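Putative uncharacterized protein (Archaeoglobus fulgidus, PDB 3VU0) is the C-terminal globular domain of an archaeal oligosaccharyltransferase of the AglB family, with helices packed on both faces of a mixed beta-sheet. Local coordinates at residues M5-A10 and V89-L94; Y40-L45 and V53-Q58. All blocks are in the same frame, centred on the assembly; numbering follows the deposited sequence.

From the N terminus, helix 5-17 comes first and waits some 80 residues for its partner in contact 1, strand 85-91 with the turn after it. Within that long loop lies contact 2, a short closure in which the start of helix 41-46 meets the chain segment leading to helix 61-69. The two therefore nest rather than cross. Their centres are about 14 Å apart, yet they touch through Tyr40, which packs against Trp7 and Val91 and probably hydrogen-bonds to Glu93. Contact 1 ties the N-terminal helix to the sheet; contact 2 holds the loop 53-58 against the start of helix 41-46.

Contact 1: M5-A10 and V89-L94; sequences MDWKEA and VTVEEL
The indole of Trp7 meets Val91 and Val89 on one side of its plane, the methyl groups approaching obliquely from the strand. Val91 CG2 comes closest, 3.3 Å from Trp7 CZ2, a short carbon-carbon approach that marks tight packing; the two side chains cross at about a right angle. Two residues earlier on the strand, Val89 CG1 lies 3.9 Å from Trp7 CH2. On the other side of the indole plane are two more aromatic rings, Tyr40 at about 35° to it and Trp43 more steeply inclined at about 60°.

Both valines hold CG1 anti to the backbone N (chi1 -173° in Val91). Val89 touches with that branch, whereas Val91 uses both, CG2 at the benzene ring and CG1 by the pyrrole part, 4.0 Å from Trp7 NE1. The indole nitrogen is not left dry: a water weakly bonded to Trp7 NE1 (3.0 Å) donates, again weakly, to Glu93 OE1 (2.9 Å). Glu93 OE1 is further held by a salt bridge to Lys104. The turn carrying this carboxylate opens with Leu94 N bonded to Val91 O at 3.0 Å.

Residues two apart on strand 85-91 thus face helix 5-17, while Thr90 between them points to the opposite side, where helix 132-138 packs. Trp7 also touches Val156 on the adjoining antiparallel strand. This is helix-on-sheet packing of an alpha/beta layered core, with Trp7, and Ala10 beside it, packing the helix on the sheet.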
loop_
_atom_site.group_PDB
_atom_site.type_symbol
_atom_site.label_atom_id
_atom_site.label_comp_id
_atom_site.label_asym_id
_atom_site.label_seq_id
_atom_site.Cartn_x
_atom_site.Cartn_y
_atom_site.Cartn_z
HETATM N N MSE A 5 -13.390 12.039 -0.783
HETATM C CA MSE A 5 -13.188 13.018 0.278
HETATM C C MSE A 5 -11.954 12.644 1.098
HETATM O O MSE A 5 -11.108 13.493 1.394
HETATM C CB MSE A 5 -14.416 13.070 1.186
HETATM C CG MSE A 5 -14.686 14.446 1.754
HETATM SE SE MSE A 5 -15.056 15.706 0.331
HETATM C CE MSE A 5 -16.963 15.410 0.180
ATOM N N ASP A 6 -11.859 11.370 1.463
ATOM C CA ASP A 6 -10.725 10.884 2.238
ATOM C C ASP A 6 -9.405 11.138 1.505
ATOM O O ASP A 6 -8.434 11.602 2.105
ATOM C CB ASP A 6 -10.871 9.383 2.527
ATOM C CG ASP A 6 -12.008 9.075 3.491
ATOM O OD1 ASP A 6 -12.438 9.991 4.225
ATOM O OD2 ASP A 6 -12.463 7.911 3.528
ATOM N N TRP A 7 -9.366 10.836 0.211
ATOM C CA TRP A 7 -8.151 11.047 -0.567
ATOM C C TRP A 7 -7.754 12.517 -0.612
ATOM O O TRP A 7 -6.576 12.857 -0.494
ATOM C CB TRP A 7 -8.324 10.514 -1.994
ATOM C CG TRP A 7 -7.785 9.133 -2.163
ATOM C CD1 TRP A 7 -8.501 7.984 -2.371
ATOM C CD2 TRP A 7 -6.408 8.745 -2.114
ATOM N NE1 TRP A 7 -7.651 6.908 -2.451
ATOM C CE2 TRP A 7 -6.362 7.345 -2.293
ATOM C CE3 TRP A 7 -5.207 9.445 -1.925
ATOM C CZ2 TRP A 7 -5.161 6.631 -2.304
ATOM C CZ3 TRP A 7 -4.013 8.734 -1.934
ATOM C CH2 TRP A 7 -4.001 7.337 -2.119
ATOM N N LYS A 8 -8.748 13.382 -0.786
ATOM C CA LYS A 8 -8.515 14.819 -0.845
ATOM C C LYS A 8 -7.849 15.297 0.440
ATOM O O LYS A 8 -6.884 16.063 0.407
ATOM C CB LYS A 8 -9.838 15.552 -1.051
ATOM N N GLU A 9 -8.364 14.830 1.569
ATOM C CA GLU A 9 -7.822 15.212 2.865
ATOM C C GLU A 9 -6.441 14.604 3.079
ATOM O O GLU A 9 -5.554 15.237 3.647
ATOM C CB GLU A 9 -8.751 14.757 3.989
ATOM C CG GLU A 9 -8.452 15.446 5.306
ATOM C CD GLU A 9 -9.050 14.737 6.503
ATOM O OE1 GLU A 9 -10.113 14.097 6.360
ATOM O OE2 GLU A 9 -8.459 14.836 7.599
ATOM N N ALA A 10 -6.264 13.369 2.623
ATOM C CA ALA A 10 -4.988 12.681 2.776
ATOM C C ALA A 10 -3.892 13.357 1.966
ATOM O O ALA A 10 -2.785 13.583 2.463
ATOM C CB ALA A 10 -5.130 11.221 2.352
ATOM N N VAL A 89 1.354 4.254 1.903
ATOM C CA VAL A 89 -0.054 4.625 1.896
ATOM C C VAL A 89 -0.902 3.424 1.495
ATOM O O VAL A 89 -0.693 2.830 0.435
ATOM C CB VAL A 89 -0.334 5.790 0.911
ATOM C CG1 VAL A 89 -1.831 6.105 0.876
ATOM C CG2 VAL A 89 0.443 7.020 1.336
ATOM N N THR A 90 -1.839 3.050 2.359
ATOM C CA THR A 90 -2.727 1.929 2.074
ATOM C C THR A 90 -4.138 2.465 1.892
ATOM O O THR A 90 -4.467 3.547 2.373
ATOM C CB THR A 90 -2.729 0.878 3.218
ATOM O OG1 THR A 90 -3.190 1.488 4.430
ATOM C CG2 THR A 90 -1.328 0.321 3.433
ATOM N N VAL A 91 -4.975 1.701 1.199
ATOM C CA VAL A 91 -6.348 2.125 0.942
ATOM C C VAL A 91 -7.273 0.934 1.146
ATOM O O VAL A 91 -6.929 -0.189 0.781
ATOM C CB VAL A 91 -6.486 2.651 -0.504
ATOM C CG1 VAL A 91 -7.865 3.254 -0.718
ATOM C CG2 VAL A 91 -5.402 3.676 -0.780
ATOM N N GLU A 92 -8.447 1.174 1.724
ATOM C CA GLU A 92 -9.382 0.087 1.994
ATOM C C GLU A 92 -9.742 -0.783 0.787
ATOM O O GLU A 92 -9.864 -1.997 0.928
ATOM C CB GLU A 92 -10.671 0.619 2.642
ATOM C CG GLU A 92 -11.572 -0.501 3.177
ATOM C CD GLU A 92 -12.853 0.008 3.822
ATOM O OE1 GLU A 92 -13.658 -0.827 4.295
ATOM O OE2 GLU A 92 -13.057 1.239 3.860
ATOM N N GLU A 93 -9.902 -0.183 -0.392
ATOM C CA GLU A 93 -10.257 -0.967 -1.581
ATOM C C GLU A 93 -9.192 -2.002 -1.972
ATOM O O GLU A 93 -9.438 -2.856 -2.815
ATOM C CB GLU A 93 -10.556 -0.047 -2.778
ATOM C CG GLU A 93 -9.370 0.764 -3.285
ATOM C CD GLU A 93 -9.695 1.593 -4.531
ATOM O OE1 GLU A 93 -8.793 2.288 -5.035
ATOM O OE2 GLU A 93 -10.848 1.552 -5.010
ATOM N N LEU A 94 -8.016 -1.929 -1.354
ATOM C CA LEU A 94 -6.934 -2.876 -1.636
ATOM C C LEU A 94 -7.064 -4.145 -0.790
ATOM O O LEU A 94 -6.507 -5.188 -1.127
ATOM C CB LEU A 94 -5.572 -2.248 -1.323
ATOM C CG LEU A 94 -5.142 -0.971 -2.044
ATOM C CD1 LEU A 94 -3.726 -0.594 -1.603
ATOM C CD2 LEU A 94 -5.193 -1.190 -3.537
HETATM O O HOH W 1 -9.374 4.926 -3.991
#

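Contact 2: Y40-L45 and V53-Q58; sequences YGNWIL and VCNNFQ
Gly41 and the backbone of Cys54 and Asn55 form the innermost layer. Gly41 CA lies 3.3 Å from Cys54 O in a CA-H...O contact, with an angle of 127° at the hydrogen, and 3.7 Å from Asn55 CA. Having no side chain, Gly41 lets the two main chains come this near. Asn55 CB then rests over the first turn of the helix, where Asn42 OD1 approaches it at 3.8 Å. The amides of Asn42 and Asn55 are nearly parallel, their planes 17° apart, although the side chains as a whole cross at about a right angle. With chi1 at 55°, Asn55 CG sits between its backbone N and carbonyl carbon, which turns the amide obliquely toward Leu45, ND2 meeting CD1 at 3.9 Å.

A water accepts from Asn42 N at 3.1 Å and lies 2.7 Å from Asn55 O, to which it can donate, though it has other acceptors in reach.

Further out, Leu45 N bonds to Gly41 O (2.8 Å) as the helix gets under way, Val53 pairs through its backbone with Val34, and Asn56 OD1 receives Ala59 N. Tyr40 and Gly41 close the WWDYG sequence motif of this family. With no direct hydrogen bond between the segments, the contact rests on the close approach at Gly41 and on the water; the partial positive charge of the helix start would be expected to attract Cys54 O and Asn55 O as well.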
loop_
_atom_site.group_PDB
_atom_site.type_symbol
_atom_site.label_atom_id
_atom_site.label_comp_id
_atom_site.label_asym_id
_atom_site.label_seq_id
_atom_site.Cartn_x
_atom_site.Cartn_y
_atom_site.Cartn_z
ATOM N N TYR A 40 -2.637 5.043 -7.529
ATOM C CA TYR A 40 -2.623 6.334 -6.843
ATOM C C TYR A 40 -1.356 7.158 -7.041
ATOM O O TYR A 40 -1.255 8.285 -6.535
ATOM C CB TYR A 40 -2.829 6.103 -5.342
ATOM C CG TYR A 40 -3.812 4.997 -5.026
ATOM C CD1 TYR A 40 -5.145 5.081 -5.430
ATOM C CD2 TYR A 40 -3.406 3.865 -4.323
ATOM C CE1 TYR A 40 -6.056 4.060 -5.137
ATOM C CE2 TYR A 40 -4.303 2.839 -4.024
ATOM C CZ TYR A 40 -5.625 2.943 -4.432
ATOM O OH TYR A 40 -6.510 1.933 -4.126
ATOM N N GLY A 41 -0.395 6.598 -7.768
ATOM C CA GLY A 41 0.867 7.279 -7.995
ATOM C C GLY A 41 0.788 8.721 -8.464
ATOM O O GLY A 41 1.418 9.603 -7.873
ATOM N N ASN A 42 0.021 8.967 -9.523
ATOM C CA ASN A 42 -0.110 10.314 -10.068
ATOM C C ASN A 42 -0.681 11.312 -9.072
ATOM O O ASN A 42 -0.298 12.483 -9.076
ATOM C CB ASN A 42 -0.963 10.301 -11.343
ATOM C CG ASN A 42 -0.253 9.632 -12.507
ATOM O OD1 ASN A 42 0.941 9.830 -12.705
ATOM N ND2 ASN A 42 -0.988 8.846 -13.285
ATOM N N TRP A 43 -1.594 10.855 -8.221
ATOM C CA TRP A 43 -2.188 11.731 -7.219
ATOM C C TRP A 43 -1.131 12.168 -6.213
ATOM O O TRP A 43 -1.011 13.350 -5.880
ATOM C CB TRP A 43 -3.319 11.020 -6.472
ATOM C CG TRP A 43 -4.631 10.992 -7.193
ATOM C CD1 TRP A 43 -4.989 11.729 -8.288
ATOM C CD2 TRP A 43 -5.792 10.238 -6.821
ATOM N NE1 TRP A 43 -6.301 11.485 -8.616
ATOM C CE2 TRP A 43 -6.818 10.574 -7.731
ATOM C CE3 TRP A 43 -6.066 9.312 -5.802
ATOM C CZ2 TRP A 43 -8.100 10.018 -7.653
ATOM C CZ3 TRP A 43 -7.339 8.759 -5.723
ATOM C CH2 TRP A 43 -8.343 9.116 -6.647
ATOM N N ILE A 44 -0.370 11.200 -5.723
ATOM C CA ILE A 44 0.663 11.477 -4.745
ATOM C C ILE A 44 1.766 12.341 -5.343
ATOM O O ILE A 44 2.223 13.304 -4.720
ATOM C CB ILE A 44 1.251 10.161 -4.211
ATOM C CG1 ILE A 44 0.148 9.373 -3.497
ATOM C CG2 ILE A 44 2.411 10.442 -3.262
ATOM C CD1 ILE A 44 0.570 7.988 -3.044
ATOM N N LEU A 45 2.172 12.007 -6.563
ATOM C CA LEU A 45 3.229 12.742 -7.247
ATOM C C LEU A 45 2.824 14.161 -7.651
ATOM O O LEU A 45 3.563 15.116 -7.407
ATOM C CB LEU A 45 3.675 11.978 -8.500
ATOM C CG LEU A 45 5.171 11.852 -8.824
ATOM C CD1 LEU A 45 5.326 11.767 -10.334
ATOM C CD2 LEU A 45 5.958 13.043 -8.297
ATOM N N VAL A 53 6.950 5.238 -5.533
ATOM C CA VAL A 53 7.580 3.999 -5.947
ATOM C C VAL A 53 7.028 3.630 -7.319
ATOM O O VAL A 53 7.736 3.057 -8.142
ATOM C CB VAL A 53 7.278 2.858 -4.954
ATOM C CG1 VAL A 53 7.740 1.520 -5.527
ATOM C CG2 VAL A 53 7.973 3.136 -3.635
ATOM N N CYS A 54 5.765 3.974 -7.569
ATOM C CA CYS A 54 5.141 3.667 -8.853
ATOM C C CYS A 54 3.922 4.533 -9.155
ATOM O O CYS A 54 3.177 4.915 -8.253
ATOM C CB CYS A 54 4.741 2.187 -8.894
ATOM S SG CYS A 54 3.605 1.675 -7.582
ATOM N N ASN A 55 3.730 4.851 -10.433
ATOM C CA ASN A 55 2.586 5.653 -10.861
ATOM C C ASN A 55 1.986 5.085 -12.148
ATOM O O ASN A 55 1.028 5.625 -12.699
ATOM C CB ASN A 55 2.991 7.115 -11.068
ATOM C CG ASN A 55 4.144 7.270 -12.039
ATOM O OD1 ASN A 55 4.156 6.664 -13.107
ATOM N ND2 ASN A 55 5.114 8.095 -11.674
ATOM N N ASN A 56 2.567 3.990 -12.621
ATOM C CA ASN A 56 2.084 3.319 -13.819
ATOM C C ASN A 56 2.239 1.824 -13.598
ATOM O O ASN A 56 2.722 1.395 -12.551
ATOM C CB ASN A 56 2.868 3.769 -15.062
ATOM C CG ASN A 56 4.351 3.471 -14.964
ATOM O OD1 ASN A 56 4.758 2.317 -14.832
ATOM N ND2 ASN A 56 5.169 4.515 -15.036
ATOM N N PHE A 57 1.831 1.028 -14.578
ATOM C CA PHE A 57 1.917 -0.416 -14.432
ATOM C C PHE A 57 3.292 -1.009 -14.729
ATOM O O PHE A 57 3.715 -1.971 -14.086
ATOM C CB PHE A 57 0.886 -1.101 -15.329
ATOM C CG PHE A 57 0.924 -2.590 -15.234
ATOM C CD1 PHE A 57 0.555 -3.228 -14.057
ATOM C CD2 PHE A 57 1.397 -3.356 -16.294
ATOM C CE1 PHE A 57 0.659 -4.606 -13.934
ATOM C CE2 PHE A 57 1.505 -4.737 -16.178
ATOM C CZ PHE A 57 1.136 -5.363 -14.993
ATOM N N GLN A 58 3.981 -0.434 -15.708
ATOM C CA GLN A 58 5.292 -0.923 -16.115
ATOM C C GLN A 58 6.399 -0.818 -15.063
ATOM O O GLN A 58 7.080 -1.803 -14.773
ATOM C CB GLN A 58 5.731 -0.201 -17.392
ATOM C CG GLN A 58 6.016 -1.129 -18.565
ATOM C CD GLN A 58 6.308 -0.376 -19.848
ATOM O OE1 GLN A 58 5.449 0.331 -20.373
ATOM N NE2 GLN A 58 7.526 -0.519 -20.357
HETATM O O HOH W 2 -1.073 6.607 -11.224
#